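Local coordinates for protein fatty acid synthase 1, isoform A (PDB 6FN6) that probably carries out the ketoreduction, dehydration and enoyl reduction steps of NADPH-dependent fatty acid synthesis, as the modifying region of an insect fatty acid synthase, at residues L712-S717 against Q794-C799; E743-L748 against L755-I760; Y927-G932 against L938-W943; W943-G948 against R970-R975. All coordinates share one frame; numbering follows the deposited sequence.

Contact 1 of 4, residues L712-S717 against Q794-C799; sequences LIHAGS and QASIRC
His714 gives its NE2 hydrogen to Ser796 OG at 2.8 Å, in a bond with an N-H...O angle of 147°. The hydroxyl sits at the edge of the imidazole, 12° out of the ring plane. The histidine CG lies anti to its carbonyl carbon (chi1 -82°), which carries the ring across to the helix. Ser796 OG also hydrogen-bonds Lys792 O, one turn back in its own helix, a bond that probably helps hold the serine hydroxyl in place. At the far side of the ring His714 ND1 hydrogen-bonds Thr738 OG1. Both ring nitrogens are thus engaged, and the imidazole is held against turning. A phenylalanine here would probably leave Ser796 and Thr738 without their shared partner and break this polar link in a buried place. Beside it runs a thin apolar contact, Leu712 CD2 to Cys799 CB at 4.2 Å. Leu712 CG also lies over one face of the His714 ring, toward its rim. Phe768 meets the same ring edge-to-face.

The contact belongs to the nucleotide-binding, Rossmann-type half of the enoyl reductase. His714 and Gly716 follow strand 710-713, where a glycine-rich turn of GxGxxG type probably begins. Strand 781-786 pairs with strand 710-713 in the parallel sheet, and its Asn786 touches both His714 and Ser796. Helix 768-775 packs against Ser796 of helix 791-797, through Phe768, and against Cys799, through Val772.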
# COMPACT_ATOMS: atom_id res chain seq x y z
N LEU A 712 9.97 -17.69 -2.96
CA LEU A 712 10.85 -17.10 -1.96
C LEU A 712 10.30 -17.38 -0.57
O LEU A 712 9.28 -16.81 -0.18
CB LEU A 712 10.99 -15.59 -2.18
CG LEU A 712 11.78 -14.82 -1.11
CD1 LEU A 712 13.21 -15.34 -1.02
CD2 LEU A 712 11.76 -13.33 -1.39
N ILE A 713 10.96 -18.27 0.15
CA ILE A 713 10.57 -18.62 1.51
C ILE A 713 11.46 -17.90 2.51
O ILE A 713 12.62 -18.28 2.70
CB ILE A 713 10.64 -20.14 1.77
CG1 ILE A 713 10.03 -20.93 0.61
CG2 ILE A 713 9.96 -20.49 3.08
CD1 ILE A 713 8.54 -20.77 0.45
N HIS A 714 10.93 -16.86 3.14
CA HIS A 714 11.68 -16.14 4.17
C HIS A 714 11.75 -16.98 5.44
O HIS A 714 10.93 -17.87 5.65
CB HIS A 714 11.04 -14.78 4.46
CG HIS A 714 11.43 -13.71 3.49
ND1 HIS A 714 12.71 -13.59 2.99
CD2 HIS A 714 10.71 -12.71 2.93
CE1 HIS A 714 12.76 -12.56 2.17
NE2 HIS A 714 11.56 -12.01 2.11
N ALA A 715 12.74 -16.69 6.28
CA ALA A 715 12.93 -17.41 7.54
C ALA A 715 13.03 -18.90 7.28
O ALA A 715 12.28 -19.69 7.87
CB ALA A 715 11.80 -17.10 8.51
N GLY A 716 13.96 -19.29 6.42
CA GLY A 716 14.10 -20.67 6.01
C GLY A 716 14.22 -21.67 7.14
O GLY A 716 13.50 -22.66 7.19
N SER A 717 15.13 -21.39 8.08
CA SER A 717 15.40 -22.32 9.17
C SER A 717 14.48 -22.09 10.36
O SER A 717 14.87 -22.33 11.51
CB SER A 717 16.86 -22.20 9.61
OG SER A 717 17.05 -21.09 10.47
N GLN A 794 8.46 -4.56 1.80
CA GLN A 794 8.44 -3.82 0.55
C GLN A 794 9.53 -4.34 -0.39
O GLN A 794 9.36 -4.34 -1.61
CB GLN A 794 8.60 -2.32 0.79
CG GLN A 794 7.30 -1.59 1.11
CD GLN A 794 6.37 -1.50 -0.10
OE1 GLN A 794 6.63 -2.09 -1.15
NE2 GLN A 794 5.28 -0.76 0.04
N ALA A 795 10.64 -4.77 0.19
CA ALA A 795 11.73 -5.35 -0.60
C ALA A 795 11.29 -6.70 -1.16
O ALA A 795 11.67 -7.07 -2.27
CB ALA A 795 12.98 -5.50 0.26
N SER A 796 10.49 -7.42 -0.38
CA SER A 796 9.98 -8.72 -0.81
C SER A 796 8.96 -8.54 -1.92
O SER A 796 8.82 -9.39 -2.80
CB SER A 796 9.35 -9.46 0.37
OG SER A 796 10.27 -9.64 1.43
N ILE A 797 8.23 -7.43 -1.87
CA ILE A 797 7.27 -7.08 -2.91
C ILE A 797 8.00 -6.91 -4.24
O ILE A 797 7.56 -7.40 -5.28
CB ILE A 797 6.48 -5.82 -2.53
CG1 ILE A 797 5.50 -6.12 -1.40
CG2 ILE A 797 5.75 -5.23 -3.74
CD1 ILE A 797 4.31 -6.99 -1.79
N ARG A 798 9.13 -6.21 -4.19
CA ARG A 798 9.92 -5.95 -5.39
C ARG A 798 10.47 -7.24 -5.99
O ARG A 798 10.91 -7.26 -7.14
CB ARG A 798 11.07 -4.99 -5.07
CG ARG A 798 10.62 -3.61 -4.59
CD ARG A 798 11.80 -2.71 -4.28
NE ARG A 798 11.49 -1.75 -3.22
CZ ARG A 798 12.06 -1.73 -2.01
NH1 ARG A 798 12.99 -2.63 -1.67
NH2 ARG A 798 11.70 -0.81 -1.13
N CYS A 799 10.47 -8.32 -5.21
CA CYS A 799 10.93 -9.62 -5.70
C CYS A 799 9.85 -10.36 -6.49
O CYS A 799 10.12 -11.37 -7.14
CB CYS A 799 11.40 -10.50 -4.54
SG CYS A 799 12.95 -9.99 -3.79

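Contact 2 of 4, residues E743-L748 against L755-I760; sequences EKREFL and LQERNI
A helix and the loop that leads from it to the next strand fold back on each other here, in the Rossmann-type domain of the enoyl reductase. Helix 742-751 follows strand 734-739, and the loop delivers the chain to strand 760-762 at the edge of the parallel sheet. Leu748 and Leu755 make the apolar centre, with Leu748 CB 4.1 Å from Leu755 CD2. Ile760 adds its CG2 methyl, 4.3 Å from Arg745 CG, so the aliphatic part of the arginine lies against it. Leu748 also packs on Val739 and Ile725, and Ile760 on Thr737 and Val739.

On the solvent side Arg745 reaches out with CG anti to the backbone N (chi1 179°) and the chain extended as far as NE. This brings NH1 to 3.9 Å from Glu757 OE1, a long salt bridge. The two side chains cross at about a right angle, and their flat ends are turned 62° from one another. Glu757 stands on the short 3-10 turn 757-759, where Ile760 N bonds to Glu757 O.

The ion pair is loose, and no hydrogen bond joins the segments. Burial of Leu748, Leu755, Ile760 and the aliphatic part of Arg745 therefore probably contributes more to this contact than the charges at its edge.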
# COMPACT_ATOMS: atom_id res chain seq x y z
N GLU A 743 25.13 -20.21 11.29
CA GLU A 743 24.75 -21.55 11.73
C GLU A 743 23.43 -21.98 11.09
O GLU A 743 23.26 -23.14 10.72
CB GLU A 743 24.65 -21.62 13.26
CG GLU A 743 23.62 -20.68 13.88
CD GLU A 743 23.46 -20.90 15.37
OE1 GLU A 743 24.31 -21.58 15.97
OE2 GLU A 743 22.47 -20.39 15.94
N LYS A 744 22.51 -21.03 10.96
CA LYS A 744 21.22 -21.29 10.34
C LYS A 744 21.40 -21.60 8.86
O LYS A 744 20.69 -22.44 8.30
CB LYS A 744 20.29 -20.10 10.55
CG LYS A 744 19.80 -19.99 11.99
CD LYS A 744 19.27 -18.60 12.32
CE LYS A 744 18.77 -18.53 13.75
NZ LYS A 744 18.70 -17.13 14.26
N ARG A 745 22.34 -20.92 8.22
CA ARG A 745 22.70 -21.19 6.83
C ARG A 745 23.20 -22.62 6.68
O ARG A 745 22.74 -23.37 5.82
CB ARG A 745 23.76 -20.20 6.35
CG ARG A 745 24.22 -20.42 4.92
CD ARG A 745 25.41 -19.53 4.58
NE ARG A 745 25.71 -19.55 3.14
CZ ARG A 745 26.91 -19.79 2.62
NH1 ARG A 745 27.07 -19.79 1.30
NH2 ARG A 745 27.96 -20.04 3.39
N GLU A 746 24.15 -22.99 7.53
CA GLU A 746 24.76 -24.32 7.48
C GLU A 746 23.73 -25.43 7.66
O GLU A 746 23.79 -26.46 6.99
CB GLU A 746 25.83 -24.44 8.57
CG GLU A 746 27.12 -23.69 8.27
CD GLU A 746 28.10 -23.75 9.43
OE1 GLU A 746 27.65 -23.85 10.59
OE2 GLU A 746 29.32 -23.69 9.18
N PHE A 747 22.78 -25.22 8.56
CA PHE A 747 21.76 -26.23 8.86
C PHE A 747 20.88 -26.55 7.65
O PHE A 747 20.65 -27.72 7.34
CB PHE A 747 20.89 -25.75 10.03
CG PHE A 747 19.62 -26.54 10.20
CD1 PHE A 747 19.63 -27.75 10.86
CD2 PHE A 747 18.42 -26.05 9.72
CE1 PHE A 747 18.47 -28.48 11.02
CE2 PHE A 747 17.25 -26.77 9.88
CZ PHE A 747 17.28 -27.98 10.54
N LEU A 748 20.39 -25.52 6.97
CA LEU A 748 19.54 -25.70 5.80
C LEU A 748 20.26 -26.44 4.67
O LEU A 748 19.74 -27.41 4.12
CB LEU A 748 19.04 -24.35 5.28
CG LEU A 748 17.83 -23.71 5.93
CD1 LEU A 748 17.59 -22.34 5.32
CD2 LEU A 748 16.59 -24.58 5.78
N LEU A 755 19.23 -27.68 -2.42
CA LEU A 755 19.17 -26.26 -2.06
C LEU A 755 20.47 -25.55 -2.46
O LEU A 755 21.54 -25.89 -1.97
CB LEU A 755 18.90 -26.09 -0.57
CG LEU A 755 18.16 -24.81 -0.15
CD1 LEU A 755 16.82 -24.66 -0.87
CD2 LEU A 755 17.96 -24.79 1.36
N GLN A 756 20.37 -24.58 -3.36
CA GLN A 756 21.55 -23.90 -3.88
C GLN A 756 22.03 -22.80 -2.94
O GLN A 756 21.23 -21.98 -2.49
CB GLN A 756 21.27 -23.32 -5.26
CG GLN A 756 20.78 -24.34 -6.28
CD GLN A 756 21.85 -25.34 -6.66
OE1 GLN A 756 23.03 -25.00 -6.74
NE2 GLN A 756 21.44 -26.58 -6.91
N GLU A 757 23.33 -22.77 -2.65
CA GLU A 757 23.91 -21.70 -1.83
C GLU A 757 23.61 -20.34 -2.45
O GLU A 757 23.40 -19.35 -1.74
CB GLU A 757 25.42 -21.88 -1.68
CG GLU A 757 25.85 -23.13 -0.94
CD GLU A 757 27.35 -23.33 -0.94
OE1 GLU A 757 28.06 -22.43 -1.45
OE2 GLU A 757 27.82 -24.38 -0.45
N ARG A 758 23.59 -20.31 -3.78
CA ARG A 758 23.24 -19.11 -4.54
C ARG A 758 21.87 -18.57 -4.14
O ARG A 758 21.59 -17.39 -4.31
CB ARG A 758 23.26 -19.42 -6.04
CG ARG A 758 24.63 -19.74 -6.60
CD ARG A 758 24.54 -20.17 -8.06
NE ARG A 758 23.98 -19.13 -8.92
CZ ARG A 758 24.68 -18.15 -9.48
NH1 ARG A 758 25.99 -18.05 -9.28
NH2 ARG A 758 24.08 -17.26 -10.25
N ASN A 759 21.02 -19.45 -3.63
CA ASN A 759 19.63 -19.12 -3.35
C ASN A 759 19.36 -18.81 -1.87
O ASN A 759 18.20 -18.67 -1.48
CB ASN A 759 18.73 -20.26 -3.82
CG ASN A 759 18.63 -20.34 -5.33
OD1 ASN A 759 19.35 -19.65 -6.05
ND2 ASN A 759 17.75 -21.21 -5.82
N ILE A 760 20.41 -18.70 -1.06
CA ILE A 760 20.23 -18.37 0.35
C ILE A 760 20.70 -16.94 0.64
O ILE A 760 21.90 -16.66 0.62
CB ILE A 760 20.98 -19.36 1.26
CG1 ILE A 760 20.51 -20.79 0.97
CG2 ILE A 760 20.77 -19.00 2.73
CD1 ILE A 760 21.21 -21.86 1.80

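Contact 3 of 4, residues Y927-G932 against L938-W943; sequences YILVGG and LELTNW
Leu929, Gly932 and Thr941 bury the most surface where the first strand of the ketoreductase Rossmann fold meets the helix that follows it. Strand 926-930, helix 935-946 and strand 951-955 form a beta-alpha-beta unit. The glycine-rich turn between the strand and the helix has the GxGxxG pattern, consistent with the NADPH-binding loop of this family.

Leu929 drives the packing. Its CG lies anti to the carbonyl carbon (chi1 -70°), and one branch, CD2, does most of the touching. That methyl is 3.6 Å from Leu940 CD2 and is close to Leu940 CG as well. It also faces the Thr941 hydroxyl. Both neighbours are met at a slant. Leu954 of the adjacent strand and Phe1009 of strand 1005-1011 pack on the same leucine. An alanine at this position would probably open a gap between strand and helix and leave Leu940 without its methyl partner.

Gly932 ends a type II turn that begins at Leu929. A CB on Gly932 would probably come too near Leu929 O, and Gly931 has positive phi, so the backbone of the turn suits both glycines. Leu938 sets out away from the strand, yet its CD2 comes back to 3.9 Å from Gly932 O.

Thr941 turns its hydroxyl to the strand and its methyl across toward Trp972 of helix 963-974. The hydroxyl is satisfied within its own helix: Thr941 OG1 hydrogen-bonds Gly937 O, four residues earlier.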
# COMPACT_ATOMS: atom_id res chain seq x y z
N TYR A 927 -26.18 -20.42 43.79
CA TYR A 927 -25.41 -19.66 44.77
C TYR A 927 -26.17 -18.41 45.18
O TYR A 927 -26.42 -17.51 44.38
CB TYR A 927 -24.03 -19.32 44.21
CG TYR A 927 -23.23 -20.58 43.96
CD1 TYR A 927 -22.49 -21.16 44.98
CD2 TYR A 927 -23.25 -21.21 42.72
CE1 TYR A 927 -21.77 -22.32 44.77
CE2 TYR A 927 -22.54 -22.36 42.50
CZ TYR A 927 -21.80 -22.92 43.52
OH TYR A 927 -21.09 -24.08 43.29
N ILE A 928 -26.54 -18.38 46.46
CA ILE A 928 -27.33 -17.31 47.02
C ILE A 928 -26.42 -16.25 47.59
O ILE A 928 -25.53 -16.54 48.39
CB ILE A 928 -28.28 -17.85 48.11
CG1 ILE A 928 -29.17 -18.96 47.54
CG2 ILE A 928 -29.14 -16.73 48.68
CD1 ILE A 928 -29.86 -19.78 48.61
N LEU A 929 -26.63 -15.01 47.16
CA LEU A 929 -25.89 -13.88 47.70
C LEU A 929 -26.85 -12.91 48.38
O LEU A 929 -27.56 -12.16 47.71
CB LEU A 929 -25.09 -13.16 46.60
CG LEU A 929 -23.89 -13.93 46.04
CD1 LEU A 929 -24.31 -14.97 45.02
CD2 LEU A 929 -22.88 -12.97 45.44
N VAL A 930 -26.87 -12.93 49.71
CA VAL A 930 -27.72 -12.03 50.47
C VAL A 930 -27.13 -10.64 50.38
O VAL A 930 -25.98 -10.42 50.74
CB VAL A 930 -27.86 -12.49 51.94
CG1 VAL A 930 -28.83 -11.58 52.69
CG2 VAL A 930 -28.33 -13.93 52.01
N GLY A 931 -27.95 -9.69 49.92
CA GLY A 931 -27.46 -8.36 49.59
C GLY A 931 -26.59 -8.42 48.35
O GLY A 931 -25.56 -7.76 48.25
N GLY A 932 -27.04 -9.22 47.38
CA GLY A 932 -26.22 -9.51 46.22
C GLY A 932 -26.14 -8.42 45.17
O GLY A 932 -25.28 -8.48 44.30
N LEU A 938 -22.26 -7.58 43.47
CA LEU A 938 -22.18 -7.67 42.02
C LEU A 938 -20.84 -8.24 41.55
O LEU A 938 -20.79 -9.12 40.70
CB LEU A 938 -22.42 -6.30 41.39
CG LEU A 938 -23.83 -5.74 41.60
CD1 LEU A 938 -23.91 -4.30 41.12
CD2 LEU A 938 -24.87 -6.59 40.90
N GLU A 939 -19.76 -7.73 42.12
CA GLU A 939 -18.43 -8.16 41.71
C GLU A 939 -18.14 -9.58 42.20
O GLU A 939 -17.39 -10.32 41.57
CB GLU A 939 -17.37 -7.18 42.22
CG GLU A 939 -17.56 -5.76 41.69
CD GLU A 939 -17.70 -5.69 40.18
OE1 GLU A 939 -18.63 -5.02 39.69
OE2 GLU A 939 -16.87 -6.31 39.47
N LEU A 940 -18.74 -9.96 43.32
CA LEU A 940 -18.61 -11.32 43.82
C LEU A 940 -19.33 -12.28 42.87
O LEU A 940 -18.79 -13.33 42.50
CB LEU A 940 -19.18 -11.44 45.23
CG LEU A 940 -19.31 -12.85 45.82
CD1 LEU A 940 -17.99 -13.59 45.78
CD2 LEU A 940 -19.82 -12.78 47.26
N THR A 941 -20.54 -11.92 42.48
CA THR A 941 -21.32 -12.71 41.54
C THR A 941 -20.55 -12.94 40.24
O THR A 941 -20.48 -14.06 39.74
CB THR A 941 -22.67 -12.04 41.22
OG1 THR A 941 -23.41 -11.86 42.43
CG2 THR A 941 -23.48 -12.88 40.25
N ASN A 942 -20.00 -11.86 39.70
CA ASN A 942 -19.24 -11.93 38.46
C ASN A 942 -18.10 -12.94 38.58
O ASN A 942 -17.90 -13.78 37.69
CB ASN A 942 -18.68 -10.55 38.10
CG ASN A 942 -18.18 -10.48 36.67
OD1 ASN A 942 -18.87 -10.90 35.74
ND2 ASN A 942 -16.97 -9.97 36.49
N TRP A 943 -17.37 -12.86 39.68
CA TRP A 943 -16.25 -13.76 39.92
C TRP A 943 -16.71 -15.22 39.95
O TRP A 943 -16.05 -16.10 39.39
CB TRP A 943 -15.57 -13.40 41.25
CG TRP A 943 -14.32 -14.17 41.53
CD1 TRP A 943 -13.05 -13.81 41.19
CD2 TRP A 943 -14.22 -15.41 42.24
NE1 TRP A 943 -12.16 -14.76 41.63
CE2 TRP A 943 -12.85 -15.75 42.28
CE3 TRP A 943 -15.14 -16.27 42.83
CZ2 TRP A 943 -12.39 -16.91 42.89
CZ3 TRP A 943 -14.68 -17.42 43.44
CH2 TRP A 943 -13.32 -17.73 43.47

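Contact 4 of 4, residues W943-G948 against R970-R975; sequences WLVTRG and RRWQER
The two helix ends approach most closely at Val945 and Trp972, with CA atoms 7.6 Å apart. Helices 935-946 and 963-974 lie side by side in the Rossmann-type fold of the ketoreductase. The first closes in a Schellman motif, with Gly948 at positive phi and its N bonded to Val945 O.

Val945 is the wedge between them, and its two methyls serve different partners. CG2 sits over one face of the Trp972 ring, toward the rim, 4.1 Å from CD1. CG1 is anti to the backbone N (chi1 168°), which puts it over the centre of the Arg975 guanidinium, 4.1 Å from NH1. Thr946 CG2 touches that guanidinium at its edge, 4.0 Å from Arg975 NH1. The arginine chain bends at chi3 (-85°), which turns the guanidinium toward Val945 and Thr946. Methyls do the touching throughout, and no hydrogen bond crosses the two segments.

The polar ends are held by Asn942 of helix 935-946, just before Trp943: Asn942 OD1 takes hydrogen bonds from both Trp972 NE1 and Arg975 NH2. Val977 also packs on Val945. The Thr946 hydroxyl turns inward to its own helix, giving a hydrogen bond to Trp943 O at 2.6 Å, with OG1 tilted 26° from the carbonyl plane.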
# COMPACT_ATOMS: atom_id res chain seq x y z
N TRP A 943 -17.37 -12.86 39.68
CA TRP A 943 -16.25 -13.76 39.92
C TRP A 943 -16.71 -15.22 39.95
O TRP A 943 -16.05 -16.10 39.39
CB TRP A 943 -15.57 -13.40 41.25
CG TRP A 943 -14.32 -14.17 41.53
CD1 TRP A 943 -13.05 -13.81 41.19
CD2 TRP A 943 -14.22 -15.41 42.24
NE1 TRP A 943 -12.16 -14.76 41.63
CE2 TRP A 943 -12.85 -15.75 42.28
CE3 TRP A 943 -15.14 -16.27 42.83
CZ2 TRP A 943 -12.39 -16.91 42.89
CZ3 TRP A 943 -14.68 -17.42 43.44
CH2 TRP A 943 -13.32 -17.73 43.47
N LEU A 944 -17.85 -15.46 40.58
CA LEU A 944 -18.40 -16.81 40.67
C LEU A 944 -18.75 -17.32 39.28
O LEU A 944 -18.59 -18.50 38.97
CB LEU A 944 -19.64 -16.84 41.58
CG LEU A 944 -19.42 -16.49 43.05
CD1 LEU A 944 -20.75 -16.21 43.75
CD2 LEU A 944 -18.69 -17.62 43.77
N VAL A 945 -19.23 -16.42 38.43
CA VAL A 945 -19.62 -16.77 37.07
C VAL A 945 -18.38 -17.17 36.27
O VAL A 945 -18.42 -18.13 35.50
CB VAL A 945 -20.37 -15.61 36.40
CG1 VAL A 945 -20.54 -15.84 34.90
CG2 VAL A 945 -21.73 -15.42 37.06
N THR A 946 -17.29 -16.43 36.45
CA THR A 946 -16.05 -16.74 35.76
C THR A 946 -15.44 -18.03 36.29
O THR A 946 -14.60 -18.64 35.63
CB THR A 946 -15.01 -15.60 35.90
OG1 THR A 946 -14.66 -15.42 37.28
CG2 THR A 946 -15.56 -14.29 35.35
N ARG A 947 -15.83 -18.42 37.50
CA ARG A 947 -15.35 -19.67 38.08
C ARG A 947 -16.30 -20.83 37.80
O ARG A 947 -16.09 -21.95 38.28
CB ARG A 947 -15.15 -19.51 39.59
CG ARG A 947 -13.88 -18.77 39.99
CD ARG A 947 -12.64 -19.62 39.76
NE ARG A 947 -11.40 -18.89 40.02
CZ ARG A 947 -10.62 -19.05 41.08
NH1 ARG A 947 -10.92 -19.94 42.02
NH2 ARG A 947 -9.52 -18.32 41.20
N GLY A 948 -17.34 -20.58 37.01
CA GLY A 948 -18.22 -21.65 36.56
C GLY A 948 -19.64 -21.65 37.10
O GLY A 948 -20.43 -22.52 36.74
N ARG A 970 -27.68 -8.40 32.62
CA ARG A 970 -27.80 -8.63 31.19
C ARG A 970 -26.58 -9.40 30.68
O ARG A 970 -26.71 -10.35 29.91
CB ARG A 970 -27.94 -7.30 30.43
CG ARG A 970 -28.19 -7.49 28.94
CD ARG A 970 -28.44 -6.18 28.21
NE ARG A 970 -27.25 -5.33 28.18
CZ ARG A 970 -26.21 -5.53 27.37
NH1 ARG A 970 -26.20 -6.56 26.54
NH2 ARG A 970 -25.18 -4.70 27.40
N ARG A 971 -25.40 -8.98 31.12
CA ARG A 971 -24.16 -9.63 30.70
C ARG A 971 -24.10 -11.08 31.18
O ARG A 971 -23.66 -11.96 30.45
CB ARG A 971 -22.96 -8.85 31.22
CG ARG A 971 -22.75 -7.50 30.54
CD ARG A 971 -21.53 -6.78 31.08
NE ARG A 971 -21.18 -5.62 30.27
CZ ARG A 971 -20.41 -4.61 30.68
NH1 ARG A 971 -19.91 -4.61 31.91
NH2 ARG A 971 -20.14 -3.60 29.87
N TRP A 972 -24.56 -11.33 32.41
CA TRP A 972 -24.55 -12.69 32.96
C TRP A 972 -25.56 -13.57 32.24
O TRP A 972 -25.30 -14.74 31.98
CB TRP A 972 -24.84 -12.67 34.46
CG TRP A 972 -23.79 -11.98 35.27
CD1 TRP A 972 -22.45 -11.91 35.00
CD2 TRP A 972 -23.99 -11.24 36.49
NE1 TRP A 972 -21.81 -11.18 35.98
CE2 TRP A 972 -22.73 -10.76 36.90
CE3 TRP A 972 -25.11 -10.95 37.26
CZ2 TRP A 972 -22.57 -10.00 38.05
CZ3 TRP A 972 -24.95 -10.20 38.41
CH2 TRP A 972 -23.68 -9.73 38.79
N GLN A 973 -26.71 -13.00 31.92
CA GLN A 973 -27.77 -13.75 31.26
C GLN A 973 -27.37 -14.07 29.82
O GLN A 973 -27.69 -15.15 29.31
CB GLN A 973 -29.09 -12.97 31.29
CG GLN A 973 -29.75 -12.98 32.66
CD GLN A 973 -31.02 -12.16 32.70
OE1 GLN A 973 -31.14 -11.14 32.02
NE2 GLN A 973 -31.98 -12.59 33.51
N GLU A 974 -26.67 -13.14 29.19
CA GLU A 974 -26.18 -13.35 27.83
C GLU A 974 -25.13 -14.46 27.83
O GLU A 974 -25.05 -15.24 26.89
CB GLU A 974 -25.61 -12.06 27.25
CG GLU A 974 -26.67 -11.04 26.85
CD GLU A 974 -26.08 -9.75 26.32
OE1 GLU A 974 -24.84 -9.59 26.39
OE2 GLU A 974 -26.86 -8.90 25.85
N ARG A 975 -24.34 -14.52 28.89
CA ARG A 975 -23.33 -15.57 29.03
C ARG A 975 -23.99 -16.89 29.45
O ARG A 975 -23.30 -17.89 29.69
CB ARG A 975 -22.26 -15.16 30.04
CG ARG A 975 -21.21 -14.20 29.48
CD ARG A 975 -20.02 -14.01 30.41
NE ARG A 975 -20.26 -12.99 31.43
CZ ARG A 975 -19.42 -12.69 32.42
NH1 ARG A 975 -18.26 -13.34 32.53
NH2 ARG A 975 -19.73 -11.75 33.30

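How the contacts relate
From the N terminus, contact 1 opens first, at the end of strand 710-713, and closes at helix 791-797 and the residues after it. Contact 2 lies wholly within that loop and closes a short one of its own, from helix 742-751 to the start of strand 760-762. The two touch, Ser717 packing on Lys744, Phe747 and Leu748. Both belong to the enoyl reductase. The ketoreductase pair follows in series. Contact 3 joins strand 926-930 to helix 935-946, and contact 4 joins that helix to helix 963-974. They share Trp943 and meet through Asn942. The centres of contacts 1 and 3 are about 55 Å apart.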